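Local coordinates for protein nitrite transporter NirC (Salmonella enterica subsp. enterica serovar Typhimurium, PDB 4FC4) that forms an ion channel of the formate/nitrite transporter family that carries nitrite into and out of the cell across the cytoplasmic membrane, at residues Leu79-Thr84 against Tyr195-Ala200; Ala158-Leu163 against Leu231-Ser236. All coordinates share one frame; numbering follows the deposited sequence.

Overall arrangement
From the N terminus, the chain first passes Leu79-Thr84, at the start of helix 80-93. It then reaches Ala158-Leu163 on helix 150-172, before interaction 1 is closed by Tyr195-Ala200, which leads into helix 198-209. Leu231-Ser236 on helix 219-248 closes interaction 2 last. The two loops therefore cross rather than nest: they close over 110 and 67 intervening residues, both mostly helical. The contact centres lie about 8 Å apart and share polar links. Asn233 OD1 probably accepts from Ser198 N, and Asn161 ND2 probably donates to Thr81 O. Together the two interactions tie the starts of two short helices to the helix pair 150-172 and 219-248.

Interaction 1: residues Leu79-Thr84 against Tyr195-Ala200; sequences LFTGHT and YEHSVA
This is a buried contact with a polar centre and an apolar flank, between two helix breaks near the centre of the subunit. Each segment leads into a helix: Leu79 is the N-cap of helix 80-93 and His197 that of helix 198-209. The central pair is Thr81 and His197. The His197 ring has CG anti to the backbone N (chi1 -171°), which carries its NE2 across to the other segment. There NE2 and Thr81 OG1 share a hydrogen bond of 3.0 Å, with OG1 at the ring edge near its plane. Thr81 OG1 sits in the crowded position between its backbone N and carbonyl carbon (chi1 52°). This turn also brings Thr81 CG2 to 3.5 Å from Ser198 OG. The other ring nitrogen is used as a cap: His197 ND1 accepts from Ala200 N at 3.1 Å. That bond is bent (147°), and Ala200 N lies clearly off the ring plane. Bonds at both nitrogens help to fix the rotation of the ring. Beside this polar pair, Leu79 CD1 reaches Val199 CG1 at 4.0 Å, the two side chains crossing obliquely. Cys160 of helix 150-172 also touches the His197 side chain. Phe80 packs edge-to-face on Trp109 of helix 98-125. The nearby helix starts, with their amide N-H groups, may make the surroundings electropositive and so disfavour a charged imidazole. Two broken transmembrane passages, each restarting as a short helix at mid-subunit, are typical of the aquaporin-like fold of formate/nitrite transporters. A histidine bonded to a threonine across the two helix breaks is consistent with the central pore histidine of this family.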
ATOM      1  N   LEU B  79      -7.492 -25.923  -3.762  1.00 43.52           N
ATOM      2  CA  LEU B  79      -8.674 -25.308  -3.188  1.00 42.25           C
ATOM      3  C   LEU B  79      -9.854 -25.731  -4.021  1.00 43.59           C
ATOM      4  O   LEU B  79      -9.882 -25.536  -5.228  1.00 42.64           O
ATOM      5  CB  LEU B  79      -8.544 -23.759  -3.208  1.00 39.74           C
ATOM      6  CG  LEU B  79      -9.637 -22.952  -2.464  1.00 37.90           C
ATOM      7  CD1 LEU B  79      -9.794 -23.443  -1.020  1.00 31.02           C
ATOM      8  CD2 LEU B  79      -9.416 -21.404  -2.528  1.00 33.03           C
ATOM      9  N   PHE B  80     -10.849 -26.325  -3.375  1.00 48.90           N
ATOM     10  CA  PHE B  80     -11.959 -26.877  -4.111  1.00 46.07           C
ATOM     11  C   PHE B  80     -12.633 -25.785  -4.953  1.00 46.86           C
ATOM     12  O   PHE B  80     -13.012 -26.055  -6.102  1.00 46.79           O
ATOM     13  CB  PHE B  80     -12.962 -27.582  -3.181  1.00 47.76           C
ATOM     14  CG  PHE B  80     -14.367 -27.605  -3.725  1.00 47.09           C
ATOM     15  CD1 PHE B  80     -15.234 -26.518  -3.501  1.00 44.47           C
ATOM     16  CD2 PHE B  80     -14.815 -28.688  -4.505  1.00 44.66           C
ATOM     17  CE1 PHE B  80     -16.524 -26.528  -4.029  1.00 47.41           C
ATOM     18  CE2 PHE B  80     -16.101 -28.689  -5.045  1.00 44.12           C
ATOM     19  CZ  PHE B  80     -16.959 -27.619  -4.804  1.00 45.19           C
ATOM     20  N   THR B  81     -12.769 -24.564  -4.410  1.00 43.01           N
ATOM     21  CA  THR B  81     -13.570 -23.543  -5.107  1.00 43.07           C
ATOM     22  C   THR B  81     -12.897 -23.113  -6.391  1.00 43.01           C
ATOM     23  O   THR B  81     -13.557 -22.764  -7.348  1.00 47.46           O
ATOM     24  CB  THR B  81     -13.916 -22.328  -4.212  1.00 42.64           C
ATOM     25  OG1 THR B  81     -12.710 -21.827  -3.633  1.00 40.69           O
ATOM     26  CG2 THR B  81     -14.889 -22.765  -3.078  1.00 41.39           C
ATOM     27  N   GLY B  82     -11.570 -23.186  -6.430  1.00 44.91           N
ATOM     28  CA  GLY B  82     -10.799 -22.834  -7.637  1.00 43.49           C
ATOM     29  C   GLY B  82     -10.849 -24.007  -8.612  1.00 47.64           C
ATOM     30  O   GLY B  82     -10.924 -23.806  -9.829  1.00 49.60           O
ATOM     31  N   HIS B  83     -10.822 -25.226  -8.070  1.00 43.04           N
ATOM     32  CA  HIS B  83     -10.998 -26.410  -8.879  1.00 46.26           C
ATOM     33  C   HIS B  83     -12.261 -26.361  -9.710  1.00 47.19           C
ATOM     34  O   HIS B  83     -12.266 -26.848 -10.875  1.00 46.47           O
ATOM     35  CB  HIS B  83     -10.894 -27.693  -8.032  1.00 45.19           C
ATOM     36  CG  HIS B  83      -9.480 -28.064  -7.643  1.00 44.70           C
ATOM     37  ND1 HIS B  83      -9.146 -29.296  -7.241  1.00 47.16           N
ATOM     38  CD2 HIS B  83      -8.297 -27.298  -7.601  1.00 49.98           C
ATOM     39  CE1 HIS B  83      -7.817 -29.366  -6.976  1.00 49.03           C
ATOM     40  NE2 HIS B  83      -7.286 -28.138  -7.196  1.00 52.08           N
ATOM     41  N   THR B  84     -13.339 -25.757  -9.170  1.00 47.33           N
ATOM     42  CA  THR B  84     -14.593 -25.710  -9.960  1.00 48.19           C
ATOM     43  C   THR B  84     -14.383 -25.037 -11.334  1.00 48.91           C
ATOM     44  O   THR B  84     -14.911 -25.561 -12.372  1.00 45.85           O
ATOM     45  CB  THR B  84     -15.789 -25.041  -9.251  1.00 46.43           C
ATOM     46  OG1 THR B  84     -15.513 -23.667  -9.070  1.00 46.14           O
ATOM     47  CG2 THR B  84     -16.129 -25.695  -7.940  1.00 46.22           C
ATOM     48  N   TYR B 195     -20.940 -12.356   1.349  1.00 37.41           N
ATOM     49  CA  TYR B 195     -21.066 -13.603   0.553  1.00 39.22           C
ATOM     50  C   TYR B 195     -20.482 -14.889   1.266  1.00 40.46           C
ATOM     51  O   TYR B 195     -19.760 -14.796   2.231  1.00 41.46           O
ATOM     52  CB  TYR B 195     -20.518 -13.434  -0.859  1.00 36.30           C
ATOM     53  CG  TYR B 195     -21.039 -12.248  -1.617  1.00 39.62           C
ATOM     54  CD1 TYR B 195     -22.374 -11.827  -1.505  1.00 39.78           C
ATOM     55  CD2 TYR B 195     -20.177 -11.519  -2.464  1.00 42.03           C
ATOM     56  CE1 TYR B 195     -22.844 -10.726  -2.221  1.00 40.58           C
ATOM     57  CE2 TYR B 195     -20.631 -10.419  -3.174  1.00 43.22           C
ATOM     58  CZ  TYR B 195     -21.960 -10.035  -3.066  1.00 43.24           C
ATOM     59  OH  TYR B 195     -22.363  -8.935  -3.777  1.00 41.36           O
ATOM     60  N   GLU B 196     -20.804 -16.074   0.785  1.00 41.24           N
ATOM     61  CA  GLU B 196     -20.512 -17.332   1.530  1.00 44.73           C
ATOM     62  C   GLU B 196     -19.421 -18.153   0.834  1.00 45.67           C
ATOM     63  O   GLU B 196     -19.575 -18.521  -0.349  1.00 47.45           O
ATOM     64  CB  GLU B 196     -21.796 -18.218   1.617  1.00 47.80           C
ATOM     65  CG  GLU B 196     -22.922 -17.746   2.550  1.00 48.59           C
ATOM     66  CD  GLU B 196     -22.568 -17.776   4.034  1.00 49.77           C
ATOM     67  OE1 GLU B 196     -22.528 -18.844   4.710  1.00 46.00           O
ATOM     68  OE2 GLU B 196     -22.297 -16.682   4.528  1.00 50.35           O
ATOM     69  N   HIS B 197     -18.337 -18.465   1.547  1.00 43.91           N
ATOM     70  CA  HIS B 197     -17.265 -19.301   0.981  1.00 41.28           C
ATOM     71  C   HIS B 197     -17.324 -20.651   1.638  1.00 40.71           C
ATOM     72  O   HIS B 197     -17.243 -20.734   2.848  1.00 42.36           O
ATOM     73  CB  HIS B 197     -15.870 -18.619   1.152  1.00 41.22           C
ATOM     74  CG  HIS B 197     -14.763 -19.319   0.395  1.00 36.42           C
ATOM     75  ND1 HIS B 197     -13.771 -19.955   1.012  1.00 36.50           N
ATOM     76  CD2 HIS B 197     -14.566 -19.516  -0.997  1.00 37.17           C
ATOM     77  CE1 HIS B 197     -12.957 -20.554   0.074  1.00 37.15           C
ATOM     78  NE2 HIS B 197     -13.441 -20.253  -1.155  1.00 36.14           N
ATOM     79  N   SER B 198     -17.582 -21.703   0.864  1.00 45.84           N
ATOM     80  CA  SER B 198     -17.778 -23.092   1.404  1.00 44.74           C
ATOM     81  C   SER B 198     -16.593 -23.572   2.296  1.00 44.33           C
ATOM     82  O   SER B 198     -16.781 -23.904   3.470  1.00 42.56           O
ATOM     83  CB  SER B 198     -18.042 -24.086   0.265  1.00 42.92           C
ATOM     84  OG  SER B 198     -16.875 -24.231  -0.570  1.00 43.23           O
ATOM     85  N   VAL B 199     -15.381 -23.568   1.749  1.00 44.12           N
ATOM     86  CA  VAL B 199     -14.173 -23.969   2.514  1.00 46.33           C
ATOM     87  C   VAL B 199     -13.915 -23.038   3.713  1.00 44.18           C
ATOM     88  O   VAL B 199     -13.596 -23.476   4.823  1.00 47.13           O
ATOM     89  CB  VAL B 199     -12.937 -24.088   1.582  1.00 45.66           C
ATOM     90  CG1 VAL B 199     -11.687 -24.457   2.341  1.00 44.17           C
ATOM     91  CG2 VAL B 199     -13.191 -25.127   0.494  1.00 41.44           C
ATOM     92  N   ALA B 200     -14.047 -21.746   3.520  1.00 44.40           N
ATOM     93  CA  ALA B 200     -13.850 -20.836   4.674  1.00 43.54           C
ATOM     94  C   ALA B 200     -14.903 -21.111   5.778  1.00 44.10           C
ATOM     95  O   ALA B 200     -14.600 -20.987   6.957  1.00 43.20           O
ATOM     96  CB  ALA B 200     -13.884 -19.371   4.244  1.00 39.62           C
TER

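Interaction 2: residues Ala158-Leu163 against Leu231-Ser236; sequences ALCNWL and LGNTLS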
ATOM      1  N   ALA B 158     -22.850 -18.397  -4.757  1.00 48.45           N
ATOM      2  CA  ALA B 158     -22.557 -18.105  -6.159  1.00 49.61           C
ATOM      3  C   ALA B 158     -21.818 -16.763  -6.229  1.00 46.19           C
ATOM      4  O   ALA B 158     -20.767 -16.682  -6.866  1.00 46.59           O
ATOM      5  CB  ALA B 158     -23.820 -18.132  -7.024  1.00 47.61           C
ATOM      6  N   LEU B 159     -22.294 -15.744  -5.513  1.00 44.12           N
ATOM      7  CA  LEU B 159     -21.636 -14.438  -5.588  1.00 43.01           C
ATOM      8  C   LEU B 159     -20.171 -14.455  -5.011  1.00 45.07           C
ATOM      9  O   LEU B 159     -19.251 -13.826  -5.540  1.00 40.90           O
ATOM     10  CB  LEU B 159     -22.493 -13.405  -4.897  1.00 43.92           C
ATOM     11  CG  LEU B 159     -23.691 -12.871  -5.678  1.00 47.12           C
ATOM     12  CD1 LEU B 159     -24.674 -12.271  -4.688  1.00 44.58           C
ATOM     13  CD2 LEU B 159     -23.340 -11.849  -6.758  1.00 46.67           C
ATOM     14  N   CYS B 160     -19.973 -15.194  -3.929  1.00 43.57           N
ATOM     15  CA  CYS B 160     -18.667 -15.366  -3.378  1.00 44.47           C
ATOM     16  C   CYS B 160     -17.637 -15.907  -4.412  1.00 43.61           C
ATOM     17  O   CYS B 160     -16.598 -15.284  -4.629  1.00 42.03           O
ATOM     18  CB  CYS B 160     -18.735 -16.297  -2.155  1.00 43.83           C
ATOM     19  SG  CYS B 160     -17.068 -16.763  -1.647  1.00 45.01           S
ATOM     20  N   ASN B 161     -17.945 -17.039  -5.041  1.00 41.92           N
ATOM     21  CA  ASN B 161     -16.973 -17.749  -5.843  1.00 43.21           C
ATOM     22  C   ASN B 161     -16.699 -17.099  -7.174  1.00 43.43           C
ATOM     23  O   ASN B 161     -15.646 -17.301  -7.788  1.00 45.89           O
ATOM     24  CB  ASN B 161     -17.339 -19.233  -6.043  1.00 45.94           C
ATOM     25  CG  ASN B 161     -16.094 -20.091  -6.223  1.00 44.58           C
ATOM     26  OD1 ASN B 161     -15.092 -19.733  -5.673  1.00 42.69           O
ATOM     27  ND2 ASN B 161     -16.148 -21.208  -7.019  1.00 47.96           N
ATOM     28  N   TRP B 162     -17.659 -16.329  -7.629  1.00 45.29           N
ATOM     29  CA  TRP B 162     -17.408 -15.381  -8.700  1.00 43.45           C
ATOM     30  C   TRP B 162     -16.193 -14.597  -8.315  1.00 44.99           C
ATOM     31  O   TRP B 162     -15.220 -14.551  -9.076  1.00 47.75           O
ATOM     32  CB  TRP B 162     -18.609 -14.444  -8.886  1.00 40.62           C
ATOM     33  CG  TRP B 162     -18.744 -14.014 -10.334  1.00 42.03           C
ATOM     34  CD1 TRP B 162     -17.805 -14.176 -11.349  1.00 42.34           C
ATOM     35  CD2 TRP B 162     -19.861 -13.322 -10.963  1.00 42.09           C
ATOM     36  NE1 TRP B 162     -18.251 -13.666 -12.525  1.00 43.13           N
ATOM     37  CE2 TRP B 162     -19.482 -13.125 -12.367  1.00 46.69           C
ATOM     38  CE3 TRP B 162     -21.115 -12.898 -10.535  1.00 45.73           C
ATOM     39  CZ2 TRP B 162     -20.361 -12.523 -13.308  1.00 49.34           C
ATOM     40  CZ3 TRP B 162     -21.983 -12.271 -11.472  1.00 46.75           C
ATOM     41  CH2 TRP B 162     -21.603 -12.085 -12.819  1.00 49.47           C
ATOM     42  N   LEU B 163     -16.224 -14.004  -7.111  1.00 39.26           N
ATOM     43  CA  LEU B 163     -15.209 -13.067  -6.709  1.00 40.56           C
ATOM     44  C   LEU B 163     -13.882 -13.811  -6.450  1.00 43.44           C
ATOM     45  O   LEU B 163     -12.828 -13.365  -6.869  1.00 40.11           O
ATOM     46  CB  LEU B 163     -15.649 -12.216  -5.482  1.00 37.20           C
ATOM     47  CG  LEU B 163     -16.439 -10.986  -5.917  1.00 37.51           C
ATOM     48  CD1 LEU B 163     -17.235 -10.327  -4.778  1.00 38.16           C
ATOM     49  CD2 LEU B 163     -15.498  -9.979  -6.607  1.00 36.14           C
ATOM     50  N   LEU B 231     -22.807 -25.912  -3.553  1.00 52.00           N
ATOM     51  CA  LEU B 231     -23.501 -25.900  -4.846  1.00 52.15           C
ATOM     52  C   LEU B 231     -23.421 -24.485  -5.454  1.00 51.91           C
ATOM     53  O   LEU B 231     -23.190 -24.338  -6.654  1.00 50.32           O
ATOM     54  CB  LEU B 231     -24.950 -26.406  -4.763  1.00 53.56           C
ATOM     55  CG  LEU B 231     -25.230 -27.846  -4.253  1.00 58.47           C
ATOM     56  CD1 LEU B 231     -26.711 -28.048  -3.983  1.00 56.70           C
ATOM     57  CD2 LEU B 231     -24.710 -28.977  -5.138  1.00 56.86           C
ATOM     58  N   GLY B 232     -23.536 -23.448  -4.624  1.00 49.94           N
ATOM     59  CA  GLY B 232     -23.525 -22.072  -5.151  1.00 48.72           C
ATOM     60  C   GLY B 232     -22.144 -21.667  -5.626  1.00 51.51           C
ATOM     61  O   GLY B 232     -22.005 -21.069  -6.700  1.00 56.88           O
ATOM     62  N   ASN B 233     -21.123 -21.964  -4.821  1.00 48.06           N
ATOM     63  CA  ASN B 233     -19.720 -21.783  -5.235  1.00 46.57           C
ATOM     64  C   ASN B 233     -19.467 -22.431  -6.619  1.00 50.22           C
ATOM     65  O   ASN B 233     -18.753 -21.845  -7.469  1.00 48.56           O
ATOM     66  CB  ASN B 233     -18.728 -22.394  -4.217  1.00 40.41           C
ATOM     67  CG  ASN B 233     -18.622 -21.616  -2.916  1.00 43.81           C
ATOM     68  OD1 ASN B 233     -18.117 -22.158  -1.911  1.00 44.00           O
ATOM     69  ND2 ASN B 233     -19.045 -20.336  -2.913  1.00 45.09           N
ATOM     70  N   THR B 234     -20.030 -23.639  -6.803  1.00 46.14           N
ATOM     71  CA  THR B 234     -19.839 -24.458  -7.987  1.00 49.90           C
ATOM     72  C   THR B 234     -20.499 -23.850  -9.228  1.00 52.63           C
ATOM     73  O   THR B 234     -19.849 -23.735 -10.252  1.00 54.92           O
ATOM     74  CB  THR B 234     -20.387 -25.887  -7.759  1.00 49.92           C
ATOM     75  OG1 THR B 234     -19.780 -26.409  -6.568  1.00 52.68           O
ATOM     76  CG2 THR B 234     -20.072 -26.797  -8.931  1.00 47.17           C
ATOM     77  N   LEU B 235     -21.767 -23.448  -9.125  1.00 51.77           N
ATOM     78  CA  LEU B 235     -22.391 -22.571 -10.140  1.00 52.49           C
ATOM     79  C   LEU B 235     -21.486 -21.458 -10.739  1.00 48.97           C
ATOM     80  O   LEU B 235     -21.292 -21.390 -11.953  1.00 53.80           O
ATOM     81  CB  LEU B 235     -23.693 -21.918  -9.623  1.00 48.82           C
ATOM     82  CG  LEU B 235     -24.341 -21.010 -10.675  1.00 48.96           C
ATOM     83  CD1 LEU B 235     -24.642 -21.793 -11.950  1.00 50.53           C
ATOM     84  CD2 LEU B 235     -25.639 -20.391 -10.184  1.00 52.34           C
ATOM     85  N   SER B 236     -21.001 -20.558  -9.906  1.00 46.42           N
ATOM     86  CA  SER B 236     -20.215 -19.399 -10.391  1.00 45.00           C
ATOM     87  C   SER B 236     -18.814 -19.802 -10.942  1.00 47.05           C
ATOM     88  O   SER B 236     -18.355 -19.240 -11.937  1.00 50.84           O
ATOM     89  CB  SER B 236     -20.133 -18.316  -9.328  1.00 42.05           C
ATOM     90  OG  SER B 236     -19.672 -18.828  -8.077  1.00 46.54           O
TER
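Asn161 of helix 150-172 points its CB at helix 219-248. Over 158-163 and 231-236 the axes approach to 6.9 Å and cross at -47°. That CB packs 3.1 Å from Ser236 OG. CG, anti to the backbone N (chi1 -151°), then lies against Asn233 O. At the tip, Asn161 ND2 donates to Asn233 O at 2.7 Å. This carbonyl lies close to the plane of the Asn161 amide, but ND2 stands above the carbonyl plane, off its lone pairs. ND2 also donates to Thr81 O of helix 80-93, so two main-chain carbonyls grip it. The Asn233 side chain crosses Asn161 at about a right angle, and its own ND2 bonds to Gly157 O and Glu196 O. Ser236 OG donates to Ala158 O at 2.7 Å, in the carbonyl plane and on a lone pair. Ala158 O also takes the helical bond from Trp162 N. Ala158 CA makes a CH...O contact of 3.1 Å with Gly232 O. The small Ala158 and Gly232 let the backbones come close, and the side-chain donors of Asn161, Asn233 and Ser236 are used on main-chain carbonyls. The buried join is held by polar bonds more than by apolar interlocking.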